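Local atomic coordinates of benzoate 1,2-dioxygenase beta subunit (Burkholderia mallei ATCC 23344, PDB entry 3E99), a protein that probably serves as the non-catalytic beta subunit of benzoate 1,2-dioxygenase, the enzyme that adds dioxygen to the benzoate ring, and packs as a trimer of identical chains. Residues Val73-Thr78 with Leu158-His163; Ser91-Asn96 with His114-Arg119; Val106-Phe111 with Arg131-Phe136. One frame throughout, in Å; residues are numbered along the deposited sequence.

Interaction 1: Val73-Thr78 with Leu158-His163; sequences VFRIKT and LIDIYH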
loop_
_atom_site.group_PDB
_atom_site.type_symbol
_atom_site.label_atom_id
_atom_site.label_comp_id
_atom_site.label_asym_id
_atom_site.label_seq_id
_atom_site.Cartn_x
_atom_site.Cartn_y
_atom_site.Cartn_z
ATOM N N VAL A 73 18.398 -10.516 16.765
ATOM C CA VAL A 73 19.203 -9.563 15.969
ATOM C C VAL A 73 20.675 -9.978 15.986
ATOM O O VAL A 73 21.348 -9.872 14.969
ATOM C CB VAL A 73 19.005 -8.098 16.472
ATOM C CG1 VAL A 73 20.169 -7.200 16.072
ATOM C CG2 VAL A 73 17.657 -7.535 16.030
ATOM N N PHE A 74 21.183 -10.459 17.122
ATOM C CA PHE A 74 22.545 -10.949 17.193
ATOM C C PHE A 74 22.724 -12.087 16.190
ATOM O O PHE A 74 23.716 -12.109 15.489
ATOM C CB PHE A 74 22.964 -11.458 18.599
ATOM C CG PHE A 74 24.477 -11.593 18.745
ATOM C CD1 PHE A 74 25.143 -12.760 18.375
ATOM C CD2 PHE A 74 25.220 -10.518 19.198
ATOM C CE1 PHE A 74 26.488 -12.844 18.469
ATOM C CE2 PHE A 74 26.571 -10.591 19.316
ATOM C CZ PHE A 74 27.218 -11.751 18.960
ATOM N N ARG A 75 21.768 -13.039 16.143
ATOM C CA ARG A 75 21.848 -14.165 15.181
ATOM C C ARG A 75 21.858 -13.669 13.722
ATOM O O ARG A 75 22.622 -14.161 12.894
ATOM C CB ARG A 75 20.713 -15.206 15.378
ATOM C CG ARG A 75 20.810 -16.387 14.366
ATOM C CD ARG A 75 19.616 -17.392 14.378
ATOM N NE ARG A 75 18.272 -16.781 14.312
ATOM C CZ ARG A 75 17.729 -16.119 13.271
ATOM N NH1 ARG A 75 18.387 -15.897 12.137
ATOM N NH2 ARG A 75 16.490 -15.643 13.383
ATOM N N ILE A 76 21.006 -12.709 13.425
ATOM C CA ILE A 76 20.952 -12.137 12.088
ATOM C C ILE A 76 22.290 -11.489 11.720
ATOM O O ILE A 76 22.814 -11.677 10.622
ATOM C CB ILE A 76 19.765 -11.172 11.947
ATOM C CG1 ILE A 76 18.441 -11.985 11.860
ATOM C CG2 ILE A 76 19.952 -10.260 10.715
ATOM C CD1 ILE A 76 17.226 -11.248 12.339
ATOM N N LYS A 77 22.836 -10.694 12.634
ATOM C CA LYS A 77 24.127 -10.069 12.375
ATOM C C LYS A 77 25.186 -11.134 12.113
ATOM O O LYS A 77 26.008 -10.999 11.171
ATOM C CB LYS A 77 24.539 -9.163 13.550
ATOM C CG LYS A 77 23.699 -7.961 13.768
ATOM C CD LYS A 77 24.334 -7.090 14.858
ATOM C CE LYS A 77 23.580 -5.807 15.107
ATOM N NZ LYS A 77 24.137 -5.147 16.328
ATOM N N THR A 78 25.163 -12.226 12.899
ATOM C CA THR A 78 26.175 -13.278 12.746
ATOM C C THR A 78 26.067 -13.947 11.380
ATOM O O THR A 78 27.057 -14.111 10.691
ATOM C CB THR A 78 26.099 -14.345 13.860
ATOM O OG1 THR A 78 26.238 -13.700 15.116
ATOM C CG2 THR A 78 27.221 -15.353 13.714
ATOM N N LEU A 158 11.958 -19.557 5.026
ATOM C CA LEU A 158 11.200 -19.272 6.229
ATOM C C LEU A 158 11.006 -17.752 6.457
ATOM O O LEU A 158 11.297 -16.924 5.593
ATOM C CB LEU A 158 11.860 -19.924 7.448
ATOM N N ILE A 159 10.480 -17.401 7.616
ATOM C CA ILE A 159 10.152 -16.030 7.896
ATOM C C ILE A 159 10.997 -15.592 9.058
ATOM O O ILE A 159 11.177 -16.310 10.015
ATOM C CB ILE A 159 8.612 -15.856 8.176
ATOM C CG1 ILE A 159 8.190 -14.411 8.009
ATOM C CG2 ILE A 159 8.235 -16.312 9.551
ATOM C CD1 ILE A 159 6.702 -14.222 7.798
ATOM N N ASP A 160 11.517 -14.384 8.981
ATOM C CA ASP A 160 12.216 -13.810 10.111
ATOM C C ASP A 160 11.659 -12.453 10.420
ATOM O O ASP A 160 10.812 -11.943 9.684
ATOM C CB ASP A 160 13.691 -13.725 9.782
ATOM C CG ASP A 160 14.580 -13.932 11.006
ATOM O OD1 ASP A 160 14.149 -13.633 12.134
ATOM O OD2 ASP A 160 15.712 -14.405 10.830
ATOM N N ILE A 161 12.160 -11.861 11.505
ATOM C CA ILE A 161 11.692 -10.576 11.988
ATOM C C ILE A 161 11.809 -9.426 10.990
ATOM O O ILE A 161 11.051 -8.457 11.054
ATOM C CB ILE A 161 12.361 -10.208 13.357
ATOM C CG1 ILE A 161 13.883 -10.179 13.269
ATOM C CG2 ILE A 161 11.941 -11.178 14.420
ATOM C CD1 ILE A 161 14.494 -9.739 14.583
ATOM N N TYR A 162 12.750 -9.524 10.050
ATOM C CA TYR A 162 12.898 -8.458 9.039
ATOM C C TYR A 162 11.881 -8.529 7.905
ATOM O O TYR A 162 11.882 -7.673 7.002
ATOM C CB TYR A 162 14.308 -8.420 8.498
ATOM C CG TYR A 162 14.833 -9.724 7.996
ATOM C CD1 TYR A 162 14.564 -10.161 6.697
ATOM C CD2 TYR A 162 15.655 -10.506 8.782
ATOM C CE1 TYR A 162 15.068 -11.367 6.224
ATOM C CE2 TYR A 162 16.171 -11.708 8.300
ATOM C CZ TYR A 162 15.863 -12.133 7.049
ATOM O OH TYR A 162 16.416 -13.303 6.633
ATOM N N HIS A 163 11.026 -9.549 7.923
ATOM C CA HIS A 163 9.940 -9.691 6.939
ATOM C C HIS A 163 8.602 -9.150 7.415
ATOM O O HIS A 163 7.666 -9.060 6.616
ATOM C CB HIS A 163 9.675 -11.139 6.613
ATOM C CG HIS A 163 10.755 -11.807 5.862
ATOM N ND1 HIS A 163 11.426 -12.890 6.369
ATOM C CD2 HIS A 163 11.270 -11.578 4.630
ATOM C CE1 HIS A 163 12.326 -13.296 5.490
ATOM N NE2 HIS A 163 12.238 -12.531 4.416
#
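I76, on helix 66-82, pushes its side chain into the C-terminal tail between D160, I161 and Y162, while R75, one position earlier, grips D160 by charge. In this NTF2-like alpha+beta fold the contact joins the tail that follows the last sheet strand to helix 66-82.

The apolar part is the more buried one, centred on I76 CD1, with the terminal methyl extended away from CA (chi2 153°) so that it reaches the tail. I76 CD1 lies 3.6 Å from I161 CG1, the two side chains crossing obliquely. The same I76 CD1 also meets the edge of the Y162 ring near the ring plane, 4.0 Å from Y162 CD2. V73, one helical turn before I76, adds a more distant touch, its CG2 standing 4.1 Å from I161 CD1, with the two side chains roughly perpendicular. W26, W29 and L30 of helix 26-30 pack on V73, and W26 also reaches I76, so the buried side of the contact is closed by a third element.

Towards the more open side, R75 is partly exposed, and its contact is polar. Guanidinium and carboxylate meet tip to tip, their planes only 28° apart. R75 NH2 makes the strong bond of the salt bridge, 2.9 Å to D160 OD2 on the syn side of the carboxylate; the bonds from R75 NH1 to D160 OD2 and from R75 NH2 to D160 OD1 are weak. R75 NH1 also has a salt bridge to E79 and D160 OD1 one to R72, so the buried acid faces two arginines, which would be expected to keep it ionised.

The tail fixes D160 as well. I161 N bonds D160 OD1 from the anti side at 2.7 Å, and D160 N points almost straight, at 174°, to H163 ND1, 3.0 Å away in the imidazole plane.

Interaction 2: Ser91-Asn96 with His114-Arg119; sequences SHNIAN and HTLSYR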
loop_
_atom_site.group_PDB
_atom_site.type_symbol
_atom_site.label_atom_id
_atom_site.label_comp_id
_atom_site.label_asym_id
_atom_site.label_seq_id
_atom_site.Cartn_x
_atom_site.Cartn_y
_atom_site.Cartn_z
ATOM N N SER A 91 11.114 -4.796 1.393
ATOM C CA SER A 91 10.362 -3.547 1.276
ATOM C C SER A 91 9.027 -3.735 1.976
ATOM O O SER A 91 8.172 -4.486 1.519
ATOM C CB SER A 91 10.126 -3.157 -0.167
ATOM O OG SER A 91 9.596 -1.833 -0.257
ATOM N N HIS A 92 8.889 -3.088 3.135
ATOM C CA HIS A 92 7.647 -3.073 3.896
ATOM C C HIS A 92 6.663 -2.065 3.307
ATOM O O HIS A 92 7.064 -0.987 2.836
ATOM C CB HIS A 92 7.910 -2.692 5.362
ATOM C CG HIS A 92 8.550 -3.777 6.156
ATOM N ND1 HIS A 92 9.801 -4.276 5.861
ATOM C CD2 HIS A 92 8.107 -4.471 7.235
ATOM C CE1 HIS A 92 10.080 -5.250 6.705
ATOM N NE2 HIS A 92 9.080 -5.373 7.558
ATOM N N ASN A 93 5.370 -2.428 3.376
ATOM C CA ASN A 93 4.274 -1.620 2.848
ATOM C C ASN A 93 3.140 -1.690 3.836
ATOM O O ASN A 93 2.486 -2.731 3.973
ATOM C CB ASN A 93 3.805 -2.119 1.482
ATOM C CG ASN A 93 4.929 -2.116 0.424
ATOM O OD1 ASN A 93 5.189 -1.101 -0.273
ATOM N ND2 ASN A 93 5.558 -3.282 0.251
ATOM N N ILE A 94 2.958 -0.608 4.580
ATOM C CA ILE A 94 2.021 -0.562 5.714
ATOM C C ILE A 94 0.786 0.138 5.193
ATOM O O ILE A 94 0.891 1.277 4.697
ATOM C CB ILE A 94 2.620 0.242 6.894
ATOM C CG1 ILE A 94 3.973 -0.338 7.412
ATOM C CG2 ILE A 94 1.570 0.439 8.064
ATOM C CD1 ILE A 94 3.900 -1.727 7.809
ATOM N N ALA A 95 -0.376 -0.507 5.348
ATOM C CA ALA A 95 -1.639 -0.062 4.728
ATOM C C ALA A 95 -2.789 -0.135 5.734
ATOM O O ALA A 95 -2.780 -0.903 6.696
ATOM C CB ALA A 95 -1.980 -0.971 3.518
ATOM N N ASN A 96 -3.796 0.664 5.483
ATOM C CA ASN A 96 -5.092 0.528 6.137
ATOM C C ASN A 96 -4.957 0.659 7.651
ATOM O O ASN A 96 -5.523 -0.111 8.436
ATOM C CB ASN A 96 -5.773 -0.805 5.753
ATOM C CG ASN A 96 -6.199 -0.896 4.280
ATOM O OD1 ASN A 96 -5.542 -0.399 3.370
ATOM N ND2 ASN A 96 -7.296 -1.617 4.046
ATOM N N HIS A 114 2.377 -5.881 3.757
ATOM C CA HIS A 114 2.814 -6.702 2.658
ATOM C C HIS A 114 4.294 -6.352 2.514
ATOM O O HIS A 114 4.681 -5.236 2.193
ATOM C CB HIS A 114 2.031 -6.407 1.366
ATOM C CG HIS A 114 2.505 -7.161 0.162
ATOM N ND1 HIS A 114 2.390 -6.668 -1.122
ATOM C CD2 HIS A 114 3.099 -8.374 0.045
ATOM C CE1 HIS A 114 2.871 -7.556 -1.981
ATOM N NE2 HIS A 114 3.327 -8.593 -1.294
ATOM N N THR A 115 5.131 -7.323 2.815
ATOM C CA THR A 115 6.519 -7.183 2.650
ATOM C C THR A 115 6.896 -7.963 1.426
ATOM O O THR A 115 6.578 -9.143 1.313
ATOM C CB THR A 115 7.269 -7.774 3.855
ATOM O OG1 THR A 115 6.786 -7.131 5.033
ATOM C CG2 THR A 115 8.779 -7.489 3.694
ATOM N N LEU A 116 7.624 -7.302 0.544
ATOM C CA LEU A 116 8.153 -7.929 -0.636
ATOM C C LEU A 116 9.654 -8.172 -0.363
ATOM O O LEU A 116 10.288 -7.382 0.298
ATOM C CB LEU A 116 7.909 -7.001 -1.817
ATOM C CG LEU A 116 6.480 -7.048 -2.361
ATOM C CD1 LEU A 116 6.138 -5.764 -3.087
ATOM C CD2 LEU A 116 6.252 -8.297 -3.244
ATOM N N SER A 117 10.207 -9.277 -0.837
ATOM C CA SER A 117 11.548 -9.632 -0.481
ATOM C C SER A 117 12.191 -10.190 -1.722
ATOM O O SER A 117 11.527 -10.831 -2.551
ATOM C CB SER A 117 11.477 -10.655 0.664
ATOM O OG SER A 117 12.740 -11.006 1.141
ATOM N N TYR A 118 13.446 -9.853 -1.940
ATOM C CA TYR A 118 14.094 -10.301 -3.161
ATOM C C TYR A 118 15.516 -10.634 -2.859
ATOM O O TYR A 118 16.198 -9.864 -2.214
ATOM C CB TYR A 118 14.048 -9.222 -4.253
ATOM C CG TYR A 118 14.807 -9.589 -5.497
ATOM C CD1 TYR A 118 14.231 -10.389 -6.464
ATOM C CD2 TYR A 118 16.113 -9.152 -5.693
ATOM C CE1 TYR A 118 14.923 -10.729 -7.602
ATOM C CE2 TYR A 118 16.812 -9.511 -6.821
ATOM C CZ TYR A 118 16.220 -10.282 -7.766
ATOM O OH TYR A 118 16.948 -10.609 -8.907
ATOM N N ARG A 119 15.924 -11.808 -3.335
ATOM C CA ARG A 119 17.315 -12.200 -3.409
ATOM C C ARG A 119 17.503 -12.920 -4.743
ATOM O O ARG A 119 16.825 -13.913 -5.027
ATOM C CB ARG A 119 17.682 -13.130 -2.257
ATOM C CG ARG A 119 19.164 -13.384 -2.164
ATOM C CD ARG A 119 19.523 -14.252 -0.974
ATOM N NE ARG A 119 20.970 -14.434 -0.896
ATOM C CZ ARG A 119 21.683 -15.258 -1.663
ATOM N NH1 ARG A 119 21.110 -16.019 -2.598
ATOM N NH2 ARG A 119 22.996 -15.315 -1.492
HETATM O O HOH W 1 5.159 -4.790 5.430
#
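S91 and L116 face each other across the antiparallel beta hairpin formed by strands 89-103 and 106-119, and they exchange two backbone bonds: S91 N gives to L116 O at 2.9 Å, and L116 N returns to S91 O at 3.0 Å. The same S91 O also receives a CA-H...O contact from T115.

Two residues on, the pairing slackens and a side chain helps to hold it. H114 N reaches N93 O over a longer, bent bond of 3.2 Å. H114 O is taken by the amide of N93, whose ND2 donates to it at 2.9 Å and 166°, with the acceptor lying in the amide plane. N93 CG lies anti to its own carbonyl carbon (chi1 -59°), beside the backbone N. N93 N donates to a water, and that water donates in turn to T115 OG1, 2.9 Å from it.

On the other face of the sheet from N93 and H114, H92 and T115 lie side by side. T115 CG2 stands over the imidazole as a CH-pi contact, 4.2 Å from the ring centroid, with OG1 above the rim of the same face. The polar ends of this pair are satisfied beyond the hairpin: H92 ND1 by D22 of helix 7-22, H92 NE2 by the terminal carboxylate of I164, and T115 OG1 by H163 O of the C-terminal tail.

Strand 89-103 is outermost in its own chain, yet it is covered in the trimer: H92 O accepts from N112 ND2 of the second subunit and I94 N gives to N96 OD1 of that same subunit, while H114 rings of the neighbouring subunits meet that of this chain. Within its own chain, H114 is held in place by NE2 bonded to S125 OG.

Interaction 3: Val106-Phe111 with Arg131-Phe136; sequences VHTVRF and RYAIDF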
loop_
_atom_site.group_PDB
_atom_site.type_symbol
_atom_site.label_atom_id
_atom_site.label_comp_id
_atom_site.label_asym_id
_atom_site.label_seq_id
_atom_site.Cartn_x
_atom_site.Cartn_y
_atom_site.Cartn_z
ATOM N N VAL A 106 -0.248 5.784 25.600
ATOM C CA VAL A 106 -0.157 4.505 24.909
ATOM C C VAL A 106 -1.293 4.368 23.893
ATOM O O VAL A 106 -2.487 4.313 24.243
ATOM C CB VAL A 106 -0.151 3.298 25.827
ATOM C CG1 VAL A 106 0.079 2.051 24.996
ATOM C CG2 VAL A 106 0.953 3.410 26.952
ATOM N N HIS A 107 -0.885 4.255 22.637
ATOM C CA HIS A 107 -1.788 4.267 21.501
ATOM C C HIS A 107 -1.767 2.907 20.837
ATOM O O HIS A 107 -0.696 2.355 20.605
ATOM C CB HIS A 107 -1.360 5.354 20.526
ATOM C CG HIS A 107 -1.673 6.735 21.005
ATOM N ND1 HIS A 107 -2.809 7.406 20.626
ATOM C CD2 HIS A 107 -1.010 7.559 21.853
ATOM C CE1 HIS A 107 -2.841 8.584 21.224
ATOM N NE2 HIS A 107 -1.762 8.704 21.975
ATOM N N THR A 108 -2.948 2.345 20.587
ATOM C CA THR A 108 -3.070 1.038 19.980
ATOM C C THR A 108 -3.696 1.186 18.594
ATOM O O THR A 108 -4.747 1.823 18.447
ATOM C CB THR A 108 -3.907 0.091 20.871
ATOM O OG1 THR A 108 -3.297 -0.039 22.171
ATOM C CG2 THR A 108 -4.021 -1.318 20.254
ATOM N N VAL A 109 -3.048 0.586 17.578
ATOM C CA VAL A 109 -3.485 0.668 16.189
ATOM C C VAL A 109 -3.421 -0.724 15.558
ATOM O O VAL A 109 -2.671 -1.598 16.034
ATOM C CB VAL A 109 -2.579 1.617 15.377
ATOM C CG1 VAL A 109 -2.683 3.070 15.950
ATOM C CG2 VAL A 109 -1.143 1.129 15.432
ATOM N N ARG A 110 -4.183 -0.929 14.498
ATOM C CA ARG A 110 -4.040 -2.125 13.665
ATOM C C ARG A 110 -3.781 -1.712 12.247
ATOM O O ARG A 110 -4.125 -0.583 11.830
ATOM C CB ARG A 110 -5.280 -2.992 13.714
ATOM C CG ARG A 110 -6.492 -2.404 13.065
ATOM C CD ARG A 110 -7.627 -3.333 13.064
ATOM N NE ARG A 110 -7.485 -4.436 12.132
ATOM C CZ ARG A 110 -8.122 -5.595 12.263
ATOM N NH1 ARG A 110 -8.943 -5.822 13.287
ATOM N NH2 ARG A 110 -7.980 -6.525 11.339
ATOM N N PHE A 111 -3.198 -2.615 11.468
ATOM C CA PHE A 111 -2.868 -2.270 10.082
ATOM C C PHE A 111 -2.616 -3.539 9.274
ATOM O O PHE A 111 -2.355 -4.599 9.853
ATOM C CB PHE A 111 -1.679 -1.246 9.953
ATOM C CG PHE A 111 -0.371 -1.711 10.540
ATOM C CD1 PHE A 111 0.512 -2.525 9.818
ATOM C CD2 PHE A 111 -0.061 -1.429 11.842
ATOM C CE1 PHE A 111 1.661 -2.964 10.369
ATOM C CE2 PHE A 111 1.085 -1.895 12.402
ATOM C CZ PHE A 111 1.966 -2.659 11.670
ATOM N N ARG A 131 -1.206 -5.667 15.068
ATOM C CA ARG A 131 -1.653 -4.771 16.111
ATOM C C ARG A 131 -0.458 -4.316 16.935
ATOM O O ARG A 131 0.333 -5.109 17.429
ATOM C CB ARG A 131 -2.715 -5.437 17.012
ATOM C CG ARG A 131 -3.263 -4.525 18.065
ATOM C CD ARG A 131 -4.471 -5.115 18.809
ATOM N NE ARG A 131 -5.643 -5.162 17.932
ATOM C CZ ARG A 131 -6.149 -6.275 17.368
ATOM N NH1 ARG A 131 -5.624 -7.462 17.603
ATOM N NH2 ARG A 131 -7.195 -6.174 16.568
ATOM N N TYR A 132 -0.298 -3.009 17.049
ATOM C CA TYR A 132 0.755 -2.422 17.866
ATOM C C TYR A 132 0.141 -1.606 19.020
ATOM O O TYR A 132 -0.816 -0.878 18.810
ATOM C CB TYR A 132 1.605 -1.471 17.039
ATOM C CG TYR A 132 2.710 -2.028 16.175
ATOM C CD1 TYR A 132 2.617 -3.271 15.564
ATOM C CD2 TYR A 132 3.785 -1.192 15.815
ATOM C CE1 TYR A 132 3.635 -3.724 14.726
ATOM C CE2 TYR A 132 4.767 -1.609 14.937
ATOM C CZ TYR A 132 4.710 -2.873 14.414
ATOM O OH TYR A 132 5.713 -3.280 13.560
ATOM N N ALA A 133 0.707 -1.729 20.220
ATOM C CA ALA A 133 0.557 -0.721 21.279
ATOM C C ALA A 133 1.877 0.014 21.390
ATOM O O ALA A 133 2.930 -0.622 21.563
ATOM C CB ALA A 133 0.210 -1.375 22.616
ATOM N N ILE A 134 1.823 1.337 21.300
ATOM C CA ILE A 134 3.015 2.162 21.223
ATOM C C ILE A 134 2.940 3.246 22.294
ATOM O O ILE A 134 1.966 3.991 22.342
ATOM C CB ILE A 134 3.136 2.859 19.857
ATOM C CG1 ILE A 134 3.072 1.869 18.702
ATOM C CG2 ILE A 134 4.424 3.659 19.795
ATOM C CD1 ILE A 134 2.627 2.494 17.393
ATOM N N ASP A 135 3.991 3.338 23.103
ATOM C CA ASP A 135 4.122 4.329 24.165
ATOM C C ASP A 135 4.774 5.602 23.643
ATOM O O ASP A 135 5.953 5.604 23.212
ATOM C CB ASP A 135 4.967 3.732 25.295
ATOM C CG ASP A 135 5.169 4.689 26.466
ATOM O OD1 ASP A 135 4.553 5.783 26.526
ATOM O OD2 ASP A 135 5.962 4.319 27.332
ATOM N N PHE A 136 3.999 6.681 23.603
ATOM C CA PHE A 136 4.519 7.965 23.155
ATOM C C PHE A 136 4.915 8.915 24.292
ATOM O O PHE A 136 5.150 10.101 24.056
ATOM C CB PHE A 136 3.517 8.663 22.239
ATOM C CG PHE A 136 3.412 8.057 20.856
ATOM C CD1 PHE A 136 2.563 6.980 20.607
ATOM C CD2 PHE A 136 4.144 8.583 19.798
ATOM C CE1 PHE A 136 2.445 6.447 19.347
ATOM C CE2 PHE A 136 4.006 8.047 18.514
ATOM C CZ PHE A 136 3.180 6.977 18.305
#
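H107 with I134 and V109 with Y132 are the hydrogen-bonded pairs of an antiparallel hairpin whose strands run 4.5 Å apart at an angle of 162°, each pair closed by two N-H...O bonds of 2.8 to 2.9 Å between backbone N and O atoms. The carbonyls of H107, V109, Y132 and I134 each accept a CA-H...O contact as well.

H107, V109, Y132 and I134 line one face. V109 CG2 packs on Y132 CB at 4.1 Å, and F111 brings its ring edge to the face of Y132: F111 CZ is 3.6 Å from Y132 CE1, with the planes at 73°, a T-shaped pair. A chi1 of 60° puts F111 CG between its backbone N and carbonyl carbon. At the far end H107 CD2 approaches F136 CD1 at 3.8 Å, the two side chains roughly perpendicular.

The opposite face carries V106, T108, R110, R131, A133 and D135, and is more open. T108 CG2 rests on R131 CG at 4.0 Å. The two guanidiniums come near each other, R110 NH1 to R131 NH2, 3.7 Å; E100 on strand 89-103 forms a salt bridge with R131 NE and so probably offsets the repulsion.

Helix 7-22 covers the V109 and Y132 face, with I10 on V109, L14 on F111 and Y132, and F13 on I134; its E17 also bonds Y132 OH. Strands 89-103 and 142-150 flank the hairpin within the sheet.

Along the chain, helix 66-82 of interaction 1 comes first and the C-terminal tail closes it last; interactions 2 and 3 fall between, their segments alternating. Those two share strand 106-119 and the same mixed sheet, with centres 20 Å apart, and they touch where I94 and A95 pack on F111. Interactions 1 and 2 have centres 16 Å apart and meet at the tail, where H163 comes up against H92 and T115. Interactions 1 and 3 lie about 23 Å apart, centre to centre, on opposite sides of the chain's centre. Together they tie helix and tail to a continuous sheet whose 89-103 edge faces the neighbouring subunits of the trimer.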